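Local coordinates for HTH cro/C1-type domain-containing protein (Thermotoga maritima, PDB 2WUS) that is a RodZ-type membrane protein whose cytoplasmic helix-turn-helix domain, of a class generally assigned to DNA binding, probably links the bacterial actin MreB to the membrane, at residues S2-E7 with L73-E78; T11-R16 with R39-D44; L28-N33 with I58-E63. One frame throughout, in Å; residues are numbered along the deposited sequence.

The three contacts tie all five helices of a small helix-turn-helix domain around one interior. Contacts 1 and 2 share helix 3-17 and have centres about 11 Å apart; they meet where W5 CB packs 3.7 Å from G43 O. Contacts 2 and 3, with centres about 12 Å apart, join through a probable hydrogen bond of 2.9 Å between E41 OE1 and Y61 OH. Contacts 1 and 3 lie on opposite sides of the chain's centre, about 17 Å between their centres, yet I58 bridges them by packing on Y76 and L73. Contact 3 also reaches a second protein of the assembly, which touches neither contact 1 nor contact 2.

Contact 1: residues S2-E7 with L73-E78; sequences SEKWKE and LKLYEE
An antiparallel helix pair, 3-17 against 69-84, is fastened here by W5 against Y76 on one flank and by K4 against E78 on the other. The short axes approach to 8.1 Å at 154°. The indole N-H ties the W5 side chain to the backbone of helix 69-84: W5 NE1 donates to Y76 O at 3.0 Å, with the acceptor in the indole plane and the donor on a carbonyl lone pair. That bond would help to fix the rotation of the indole, whose NE1 side, with CE2 and CZ2, lies beside the phenol, W5 CZ2 3.6 Å from Y76 CE1. The side chains point the same way, and the five-membered ring of W5 is 13° from the plane of the Y76 ring, but the two are slid so far that they barely overlap. L45 touches both side chains.

On the other flank the bent chain of K4 brings NZ to E78 OE2 at 2.8 Å, nearly along the C-O axis. E78 OE1 has K74 as a weak second partner, and E7 OE1 stands at a long 3.8 Å from K4 NZ, making a network of four charges. L75 CD2 touches K4 CG at 3.7 Å and E7 OE2 at 3.3 Å, crossing both side chains at about a right angle. An alanine at K4 would probably leave E78 OE2 without its mate across the pair and open a gap beside L75 CD2. With buried W5 and Y76 on one flank and the salt-bridge network on the other, this is an antiparallel helix pair joining the two ends of the helical domain.

Contact 2: residues T11-R16 with R39-D44; sequences TFRKKR and RIEEGD
The R16 guanidinium meets the carboxylate of E41 edge-on, the two planes 29° apart and nearly coplanar, while the R13 guanidinium stands at 69° to the same carboxylate, and the F12 ring takes I40 CG2 obliquely. This buried contact joins helix 3-17 to helix 34-42, the second helix of the helix-turn-helix. R16 grips side-on with one nitrogen per oxygen: NE gives a hydrogen bond to E41 OE1 at 2.8 Å, and NH1 gives another to OE2, on its syn lone pair. E41 reaches across with its chain extended beyond CG. R13 NE lies 3.5 Å from E41 OE2, which is well out of the guanidinium plane, a pair of charges only; R13 CB also packs on the carboxylate carbon. Two arginines and the hydroxyl of Y61 on helix 51-64 would be likely to keep this buried carboxylate ionised. R16 NH2 turns to I21 O, tying in the loop before helix 23-29. On the apolar side F12 CD2 packs 3.8 Å from I40 CG2, and Y61 stacks on the F12 ring. Helix 34-42 closes in a Schellman motif at G43, whose phi is positive: D44 N bonds to R39 O at 2.9 Å, and R39 NH1 reaches D44 OD1, also at 2.9 Å.

Contact 3: residues L28-N33 with I58-E63; sequences LFTNIN and IKRYSE
R60 of helix 51-64 runs from its backbone to the turn after helix 23-29, meeting T30 at its root and N31 and I32 at its tip. CB packs against the methyl of T30, with T30 CG2 3.7 Å away. CG is anti to the carbonyl carbon (chi1 -69°), and the chain bends at chi3, which places NE. At the far end NH2 comes 3.9 Å from N31 N, which lies in the guanidinium plane at its edge; this is proximity and not a hydrogen bond. The same NH2 is 4.0 Å from I32 CG1, and I32 CD1 sits over one face of the group, offset toward the rim. The other terminal nitrogen, NH1, leaves the turn and donates to the backbone of a second protein of the assembly, so the tip of R60 is held by that partner while the apolar I32 covers part of one face.

T30 holds the root end. Its CG2 rests 3.5 Å from R60 O and 4.2 Å from Y61 N, so the methyl packs on the helix backbone at R60 and Y61. OG1, turned between the backbone N and the carbonyl carbon, returns to A26 O and so ties the turn to the helix it leaves. I32 packs beyond this contact on L37 of helix 34-42, and N33, at the N-cap, uses OD1 to cap S35 N. Y61, met by T30 only at its backbone, bonds through OH to E41 on helix 34-42.

No hydrogen bond crosses between the two segments: the contact is mainly the T30 methyl, the N31 backbone and I32 against R60. The arrangement is that of the turn in a helix-turn-helix unit, between helices 23-29 and 34-42, braced by a later helix of the domain, as in the Cro/C1 family.

Contact 1: residues S2-E7 with L73-E78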
loop_
_atom_site.group_PDB
_atom_site.type_symbol
_atom_site.label_atom_id
_atom_site.label_comp_id
_atom_site.label_asym_id
_atom_site.label_seq_id
_atom_site.Cartn_x
_atom_site.Cartn_y
_atom_site.Cartn_z
ATOM N N SER C 2 8.861 -11.623 -25.894
ATOM C CA SER C 2 9.657 -12.785 -26.283
ATOM C C SER C 2 10.757 -12.383 -27.263
ATOM O O SER C 2 11.944 -12.416 -26.927
ATOM C CB SER C 2 8.770 -13.882 -26.881
ATOM O OG SER C 2 9.530 -15.029 -27.224
ATOM N N GLU C 3 10.373 -12.010 -28.476
ATOM C CA GLU C 3 11.336 -11.414 -29.388
ATOM C C GLU C 3 11.700 -10.057 -28.816
ATOM O O GLU C 3 12.864 -9.669 -28.802
ATOM C CB GLU C 3 10.767 -11.300 -30.804
ATOM C CG GLU C 3 11.077 -12.513 -31.698
ATOM C CD GLU C 3 11.054 -13.848 -30.946
ATOM O OE1 GLU C 3 12.035 -14.620 -31.075
ATOM O OE2 GLU C 3 10.066 -14.126 -30.228
ATOM N N LYS C 4 10.696 -9.357 -28.300
ATOM C CA LYS C 4 10.914 -8.074 -27.648
ATOM C C LYS C 4 11.732 -8.173 -26.351
ATOM O O LYS C 4 12.453 -7.234 -26.007
ATOM C CB LYS C 4 9.581 -7.374 -27.396
ATOM C CG LYS C 4 9.383 -6.156 -28.273
ATOM C CD LYS C 4 8.142 -6.281 -29.131
ATOM C CE LYS C 4 8.317 -5.544 -30.455
ATOM N NZ LYS C 4 8.834 -4.156 -30.277
ATOM N N TRP C 5 11.610 -9.291 -25.633
ATOM C CA TRP C 5 12.464 -9.562 -24.471
ATOM C C TRP C 5 13.920 -9.737 -24.929
ATOM O O TRP C 5 14.847 -9.176 -24.337
ATOM C CB TRP C 5 12.023 -10.829 -23.724
ATOM C CG TRP C 5 10.785 -10.721 -22.884
ATOM C CD1 TRP C 5 10.042 -9.594 -22.640
ATOM C CD2 TRP C 5 10.128 -11.774 -22.161
ATOM N NE1 TRP C 5 8.977 -9.890 -21.819
ATOM C CE2 TRP C 5 9.020 -11.242 -21.510
ATOM C CE3 TRP C 5 10.401 -13.148 -22.008
ATOM C CZ2 TRP C 5 8.166 -11.993 -20.712
ATOM C CZ3 TRP C 5 9.548 -13.903 -21.215
ATOM C CH2 TRP C 5 8.452 -13.327 -20.579
ATOM N N LYS C 6 14.106 -10.532 -25.982
ATOM C CA LYS C 6 15.429 -10.798 -26.525
ATOM C C LYS C 6 16.124 -9.491 -26.854
ATOM O O LYS C 6 17.282 -9.288 -26.503
ATOM C CB LYS C 6 15.334 -11.671 -27.773
ATOM C CG LYS C 6 15.149 -13.151 -27.491
ATOM C CD LYS C 6 15.369 -13.977 -28.757
ATOM C CE LYS C 6 15.035 -15.437 -28.523
ATOM N NZ LYS C 6 15.912 -16.037 -27.480
ATOM N N GLU C 7 15.397 -8.606 -27.524
ATOM C CA GLU C 7 15.893 -7.283 -27.868
ATOM C C GLU C 7 16.089 -6.448 -26.608
ATOM O O GLU C 7 16.869 -5.494 -26.580
ATOM C CB GLU C 7 14.918 -6.591 -28.817
ATOM C CG GLU C 7 13.941 -5.668 -28.136
ATOM C CD GLU C 7 12.972 -5.022 -29.118
ATOM O OE1 GLU C 7 12.211 -5.772 -29.779
ATOM O OE2 GLU C 7 12.973 -3.769 -29.227
ATOM N N LEU C 73 11.133 -0.999 -19.361
ATOM C CA LEU C 73 9.945 -1.660 -18.819
ATOM C C LEU C 73 8.892 -1.810 -19.908
ATOM O O LEU C 73 8.260 -2.864 -20.035
ATOM C CB LEU C 73 9.369 -0.899 -17.626
ATOM C CG LEU C 73 10.112 -1.128 -16.304
ATOM C CD1 LEU C 73 9.585 -0.228 -15.193
ATOM C CD2 LEU C 73 10.049 -2.596 -15.880
ATOM N N LYS C 74 8.726 -0.751 -20.700
ATOM C CA LYS C 74 7.837 -0.768 -21.853
ATOM C C LYS C 74 8.110 -2.004 -22.713
ATOM O O LYS C 74 7.197 -2.750 -23.047
ATOM C CB LYS C 74 8.000 0.517 -22.672
ATOM C CG LYS C 74 6.788 0.899 -23.509
ATOM C CD LYS C 74 7.129 0.950 -24.993
ATOM C CE LYS C 74 5.878 1.191 -25.848
ATOM N NZ LYS C 74 6.165 1.298 -27.317
ATOM N N LEU C 75 9.370 -2.224 -23.067
ATOM C CA LEU C 75 9.734 -3.432 -23.792
ATOM C C LEU C 75 9.303 -4.669 -23.022
ATOM O O LEU C 75 8.670 -5.561 -23.587
ATOM C CB LEU C 75 11.239 -3.496 -24.028
ATOM C CG LEU C 75 11.801 -2.866 -25.288
ATOM C CD1 LEU C 75 13.298 -3.095 -25.307
ATOM C CD2 LEU C 75 11.143 -3.500 -26.492
ATOM N N TYR C 76 9.656 -4.740 -21.738
ATOM C CA TYR C 76 9.319 -5.934 -20.987
ATOM C C TYR C 76 7.830 -6.203 -21.155
ATOM O O TYR C 76 7.423 -7.345 -21.334
ATOM C CB TYR C 76 9.709 -5.862 -19.500
ATOM C CG TYR C 76 9.125 -7.026 -18.706
ATOM C CD1 TYR C 76 9.516 -8.329 -18.971
ATOM C CD2 TYR C 76 8.159 -6.830 -17.727
ATOM C CE1 TYR C 76 8.981 -9.406 -18.277
ATOM C CE2 TYR C 76 7.619 -7.906 -17.025
ATOM C CZ TYR C 76 8.036 -9.194 -17.307
ATOM O OH TYR C 76 7.518 -10.281 -16.634
ATOM N N GLU C 77 7.029 -5.142 -21.137
ATOM C CA GLU C 77 5.568 -5.292 -21.157
ATOM C C GLU C 77 4.999 -5.640 -22.536
ATOM O O GLU C 77 4.041 -6.407 -22.639
ATOM C CB GLU C 77 4.865 -4.066 -20.553
ATOM C CG GLU C 77 3.672 -4.412 -19.645
ATOM C CD GLU C 77 4.089 -4.996 -18.295
ATOM O OE1 GLU C 77 4.551 -4.223 -17.427
ATOM O OE2 GLU C 77 3.943 -6.223 -18.097
ATOM N N GLU C 78 5.588 -5.084 -23.590
ATOM C CA GLU C 78 5.268 -5.533 -24.936
ATOM C C GLU C 78 5.562 -7.028 -24.979
ATOM O O GLU C 78 4.816 -7.810 -25.569
ATOM C CB GLU C 78 6.136 -4.826 -25.982
ATOM C CG GLU C 78 6.088 -3.298 -26.003
ATOM C CD GLU C 78 6.989 -2.699 -27.093
ATOM O OE1 GLU C 78 7.474 -1.555 -26.928
ATOM O OE2 GLU C 78 7.222 -3.379 -28.117
#

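Contact 2: residues T11-R16 with R39-D44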
loop_
_atom_site.group_PDB
_atom_site.type_symbol
_atom_site.label_atom_id
_atom_site.label_comp_id
_atom_site.label_asym_id
_atom_site.label_seq_id
_atom_site.Cartn_x
_atom_site.Cartn_y
_atom_site.Cartn_z
ATOM N N THR C 11 19.840 -5.143 -25.586
ATOM C CA THR C 11 20.232 -3.762 -25.362
ATOM C C THR C 11 21.072 -3.669 -24.103
ATOM O O THR C 11 22.059 -2.926 -24.055
ATOM C CB THR C 11 19.021 -2.815 -25.262
ATOM O OG1 THR C 11 18.157 -3.026 -26.381
ATOM C CG2 THR C 11 19.473 -1.356 -25.258
ATOM N N PHE C 12 20.667 -4.428 -23.086
ATOM C CA PHE C 12 21.396 -4.502 -21.822
ATOM C C PHE C 12 22.815 -4.990 -22.045
ATOM O O PHE C 12 23.772 -4.327 -21.636
ATOM C CB PHE C 12 20.707 -5.453 -20.838
ATOM C CG PHE C 12 19.569 -4.837 -20.080
ATOM C CD1 PHE C 12 19.760 -3.694 -19.323
ATOM C CD2 PHE C 12 18.308 -5.419 -20.106
ATOM C CE1 PHE C 12 18.718 -3.134 -18.621
ATOM C CE2 PHE C 12 17.266 -4.863 -19.408
ATOM C CZ PHE C 12 17.470 -3.716 -18.662
ATOM N N ARG C 13 22.943 -6.160 -22.677
ATOM C CA ARG C 13 24.257 -6.734 -22.939
ATOM C C ARG C 13 25.097 -5.691 -23.638
ATOM O O ARG C 13 26.186 -5.356 -23.178
ATOM C CB ARG C 13 24.165 -8.002 -23.793
ATOM C CG ARG C 13 25.505 -8.499 -24.362
ATOM C CD ARG C 13 25.454 -9.983 -24.784
ATOM N NE ARG C 13 25.874 -10.885 -23.702
ATOM C CZ ARG C 13 25.613 -12.194 -23.636
ATOM N NH1 ARG C 13 26.053 -12.903 -22.601
ATOM N NH2 ARG C 13 24.912 -12.802 -24.589
ATOM N N LYS C 14 24.556 -5.153 -24.728
ATOM C CA LYS C 14 25.282 -4.206 -25.570
ATOM C C LYS C 14 25.727 -2.963 -24.811
ATOM O O LYS C 14 26.819 -2.436 -25.049
ATOM C CB LYS C 14 24.446 -3.811 -26.792
ATOM C CG LYS C 14 25.055 -2.693 -27.625
ATOM C CD LYS C 14 24.183 -2.357 -28.826
ATOM C CE LYS C 14 24.703 -1.136 -29.575
ATOM N NZ LYS C 14 23.780 -0.735 -30.681
ATOM N N LYS C 15 24.881 -2.501 -23.896
ATOM C CA LYS C 15 25.158 -1.268 -23.172
ATOM C C LYS C 15 26.137 -1.499 -22.030
ATOM O O LYS C 15 26.860 -0.590 -21.620
ATOM C CB LYS C 15 23.863 -0.671 -22.634
ATOM C CG LYS C 15 23.818 0.833 -22.693
ATOM C CD LYS C 15 24.736 1.470 -21.691
ATOM C CE LYS C 15 25.304 2.764 -22.255
ATOM N NZ LYS C 15 24.284 3.567 -22.991
ATOM N N ARG C 16 26.154 -2.718 -21.505
ATOM C CA ARG C 16 27.064 -3.029 -20.420
ATOM C C ARG C 16 28.480 -3.124 -20.972
ATOM O O ARG C 16 29.431 -2.610 -20.383
ATOM C CB ARG C 16 26.663 -4.334 -19.738
ATOM C CG ARG C 16 27.567 -4.707 -18.581
ATOM C CD ARG C 16 27.060 -5.945 -17.890
ATOM N NE ARG C 16 26.715 -6.976 -18.853
ATOM C CZ ARG C 16 27.607 -7.764 -19.442
ATOM N NH1 ARG C 16 27.209 -8.686 -20.309
ATOM N NH2 ARG C 16 28.900 -7.626 -19.161
ATOM N N ARG C 39 20.599 -14.504 -17.810
ATOM C CA ARG C 39 19.266 -14.801 -18.317
ATOM C C ARG C 39 18.594 -13.562 -18.919
ATOM O O ARG C 39 18.119 -13.592 -20.050
ATOM C CB ARG C 39 18.405 -15.427 -17.207
ATOM C CG ARG C 39 19.089 -16.603 -16.488
ATOM C CD ARG C 39 18.086 -17.497 -15.784
ATOM N NE ARG C 39 16.810 -17.492 -16.499
ATOM C CZ ARG C 39 15.710 -18.118 -16.090
ATOM N NH1 ARG C 39 14.602 -18.029 -16.814
ATOM N NH2 ARG C 39 15.712 -18.821 -14.961
ATOM N N ILE C 40 18.570 -12.467 -18.174
ATOM C CA ILE C 40 17.943 -11.237 -18.658
ATOM C C ILE C 40 18.490 -10.810 -20.012
ATOM O O ILE C 40 17.744 -10.311 -20.867
ATOM C CB ILE C 40 18.115 -10.093 -17.652
ATOM C CG1 ILE C 40 17.114 -10.260 -16.509
ATOM C CG2 ILE C 40 17.932 -8.757 -18.329
ATOM C CD1 ILE C 40 17.372 -9.340 -15.362
ATOM N N GLU C 41 19.794 -11.016 -20.205
ATOM C CA GLU C 41 20.469 -10.550 -21.402
ATOM C C GLU C 41 20.151 -11.446 -22.600
ATOM O O GLU C 41 19.949 -10.966 -23.727
ATOM C CB GLU C 41 21.974 -10.425 -21.164
ATOM C CG GLU C 41 22.377 -9.290 -20.222
ATOM C CD GLU C 41 23.881 -8.955 -20.280
ATOM O OE1 GLU C 41 24.245 -7.783 -20.021
ATOM O OE2 GLU C 41 24.700 -9.852 -20.582
ATOM N N GLU C 42 20.079 -12.748 -22.361
ATOM C CA GLU C 42 19.696 -13.661 -23.433
ATOM C C GLU C 42 18.174 -13.699 -23.626
ATOM O O GLU C 42 17.643 -14.452 -24.454
ATOM C CB GLU C 42 20.297 -15.046 -23.207
ATOM C CG GLU C 42 20.536 -15.379 -21.769
ATOM C CD GLU C 42 21.590 -16.446 -21.609
ATOM O OE1 GLU C 42 21.381 -17.387 -20.803
ATOM O OE2 GLU C 42 22.628 -16.339 -22.305
ATOM N N GLY C 43 17.493 -12.858 -22.853
ATOM C CA GLY C 43 16.072 -12.610 -23.009
ATOM C C GLY C 43 15.171 -13.661 -22.394
ATOM O O GLY C 43 14.025 -13.810 -22.811
ATOM N N ASP C 44 15.671 -14.381 -21.397
ATOM C CA ASP C 44 14.946 -15.534 -20.857
ATOM C C ASP C 44 14.357 -15.266 -19.465
ATOM O O ASP C 44 14.981 -15.540 -18.432
ATOM C CB ASP C 44 15.848 -16.775 -20.845
ATOM C CG ASP C 44 15.230 -17.935 -20.096
ATOM O OD1 ASP C 44 15.963 -18.620 -19.349
ATOM O OD2 ASP C 44 14.007 -18.151 -20.242
#

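Contact 3: residues L28-N33 with I58-E63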
loop_
_atom_site.group_PDB
_atom_site.type_symbol
_atom_site.label_atom_id
_atom_site.label_comp_id
_atom_site.label_asym_id
_atom_site.label_seq_id
_atom_site.Cartn_x
_atom_site.Cartn_y
_atom_site.Cartn_z
ATOM N N LEU C 28 27.522 -6.686 -8.370
ATOM C CA LEU C 28 27.967 -6.125 -7.090
ATOM C C LEU C 28 27.407 -4.731 -6.806
ATOM O O LEU C 28 27.327 -4.318 -5.654
ATOM C CB LEU C 28 29.492 -6.097 -7.018
ATOM C CG LEU C 28 30.139 -7.460 -6.776
ATOM C CD1 LEU C 28 31.624 -7.377 -7.057
ATOM C CD2 LEU C 28 29.856 -7.925 -5.356
ATOM N N PHE C 29 27.005 -4.036 -7.870
ATOM C CA PHE C 29 26.530 -2.659 -7.831
ATOM C C PHE C 29 25.020 -2.607 -7.748
ATOM O O PHE C 29 24.459 -1.684 -7.165
ATOM C CB PHE C 29 26.965 -1.935 -9.097
ATOM C CG PHE C 29 28.400 -1.489 -9.083
ATOM C CD1 PHE C 29 28.845 -0.563 -8.149
ATOM C CD2 PHE C 29 29.301 -1.979 -10.019
ATOM C CE1 PHE C 29 30.167 -0.144 -8.142
ATOM C CE2 PHE C 29 30.621 -1.566 -10.015
ATOM C CZ PHE C 29 31.050 -0.646 -9.072
ATOM N N THR C 30 24.367 -3.578 -8.375
ATOM C CA THR C 30 22.947 -3.856 -8.179
ATOM C C THR C 30 22.937 -5.231 -7.621
ATOM O O THR C 30 23.314 -6.157 -8.332
ATOM C CB THR C 30 22.222 -4.054 -9.504
ATOM O OG1 THR C 30 23.143 -4.535 -10.494
ATOM C CG2 THR C 30 21.508 -2.753 -9.965
ATOM N N ASN C 31 22.500 -5.400 -6.385
ATOM C CA ASN C 31 22.676 -6.681 -5.700
ATOM C C ASN C 31 22.087 -7.904 -6.407
ATOM O O ASN C 31 21.735 -8.907 -5.785
ATOM C CB ASN C 31 22.125 -6.568 -4.292
ATOM C CG ASN C 31 23.035 -5.795 -3.398
ATOM O OD1 ASN C 31 22.838 -4.604 -3.156
ATOM N ND2 ASN C 31 24.085 -6.455 -2.940
ATOM N N ILE C 32 21.995 -7.817 -7.721
ATOM C CA ILE C 32 21.511 -8.906 -8.539
ATOM C C ILE C 32 22.481 -10.081 -8.511
ATOM O O ILE C 32 23.391 -10.120 -7.687
ATOM C CB ILE C 32 21.228 -8.406 -9.953
ATOM C CG1 ILE C 32 20.561 -7.023 -9.862
ATOM C CG2 ILE C 32 20.370 -9.398 -10.717
ATOM C CD1 ILE C 32 19.223 -6.896 -10.594
ATOM N N ASN C 33 22.263 -11.054 -9.374
ATOM C CA ASN C 33 23.102 -12.233 -9.383
ATOM C C ASN C 33 23.521 -12.488 -10.819
ATOM O O ASN C 33 22.675 -12.612 -11.688
ATOM C CB ASN C 33 22.369 -13.425 -8.734
ATOM C CG ASN C 33 23.219 -14.707 -8.681
ATOM O OD1 ASN C 33 23.388 -15.397 -9.696
ATOM N ND2 ASN C 33 23.721 -15.046 -7.485
ATOM N N ILE C 58 14.950 -5.166 -13.873
ATOM C CA ILE C 58 14.959 -4.369 -15.088
ATOM C C ILE C 58 15.138 -2.886 -14.793
ATOM O O ILE C 58 15.954 -2.211 -15.433
ATOM C CB ILE C 58 13.675 -4.593 -15.905
ATOM C CG1 ILE C 58 13.586 -6.071 -16.284
ATOM C CG2 ILE C 58 13.664 -3.708 -17.135
ATOM C CD1 ILE C 58 12.404 -6.425 -17.099
ATOM N N LYS C 59 14.378 -2.379 -13.827
ATOM C CA LYS C 59 14.504 -0.984 -13.441
ATOM C C LYS C 59 15.962 -0.771 -13.050
ATOM O O LYS C 59 16.671 0.022 -13.668
ATOM C CB LYS C 59 13.546 -0.649 -12.288
ATOM C CG LYS C 59 13.457 0.845 -11.911
ATOM C CD LYS C 59 12.700 1.070 -10.580
ATOM C CE LYS C 59 12.874 2.499 -10.029
ATOM N NZ LYS C 59 12.617 2.601 -8.549
ATOM N N ARG C 60 16.409 -1.550 -12.069
ATOM C CA ARG C 60 17.737 -1.427 -11.467
ATOM C C ARG C 60 18.918 -1.520 -12.412
ATOM O O ARG C 60 19.851 -0.731 -12.322
ATOM C CB ARG C 60 17.886 -2.476 -10.391
ATOM C CG ARG C 60 17.017 -2.195 -9.224
ATOM C CD ARG C 60 17.613 -2.775 -7.988
ATOM N NE ARG C 60 16.834 -3.929 -7.592
ATOM C CZ ARG C 60 17.355 -5.028 -7.075
ATOM N NH1 ARG C 60 16.559 -6.028 -6.742
ATOM N NH2 ARG C 60 18.667 -5.123 -6.896
ATOM N N TYR C 61 18.889 -2.520 -13.281
ATOM C CA TYR C 61 19.879 -2.671 -14.333
ATOM C C TYR C 61 19.902 -1.410 -15.163
ATOM O O TYR C 61 20.936 -0.780 -15.313
ATOM C CB TYR C 61 19.498 -3.833 -15.239
ATOM C CG TYR C 61 20.669 -4.610 -15.788
ATOM C CD1 TYR C 61 21.969 -4.322 -15.398
ATOM C CD2 TYR C 61 20.467 -5.649 -16.690
ATOM C CE1 TYR C 61 23.031 -5.046 -15.898
ATOM C CE2 TYR C 61 21.513 -6.377 -17.188
ATOM C CZ TYR C 61 22.794 -6.076 -16.791
ATOM O OH TYR C 61 23.842 -6.811 -17.303
ATOM N N SER C 62 18.747 -1.042 -15.698
ATOM C CA SER C 62 18.634 0.140 -16.546
ATOM C C SER C 62 19.169 1.409 -15.900
ATOM O O SER C 62 19.738 2.247 -16.579
ATOM C CB SER C 62 17.182 0.358 -16.946
ATOM O OG SER C 62 16.667 -0.807 -17.550
ATOM N N GLU C 63 18.957 1.561 -14.598
ATOM C CA GLU C 63 19.420 2.734 -13.873
ATOM C C GLU C 63 20.929 2.688 -13.702
ATOM O O GLU C 63 21.589 3.724 -13.695
ATOM C CB GLU C 63 18.765 2.802 -12.493
ATOM C CG GLU C 63 17.294 3.233 -12.483
ATOM C CD GLU C 63 16.755 3.434 -11.063
ATOM O OE1 GLU C 63 15.517 3.495 -10.887
ATOM O OE2 GLU C 63 17.576 3.527 -10.121
#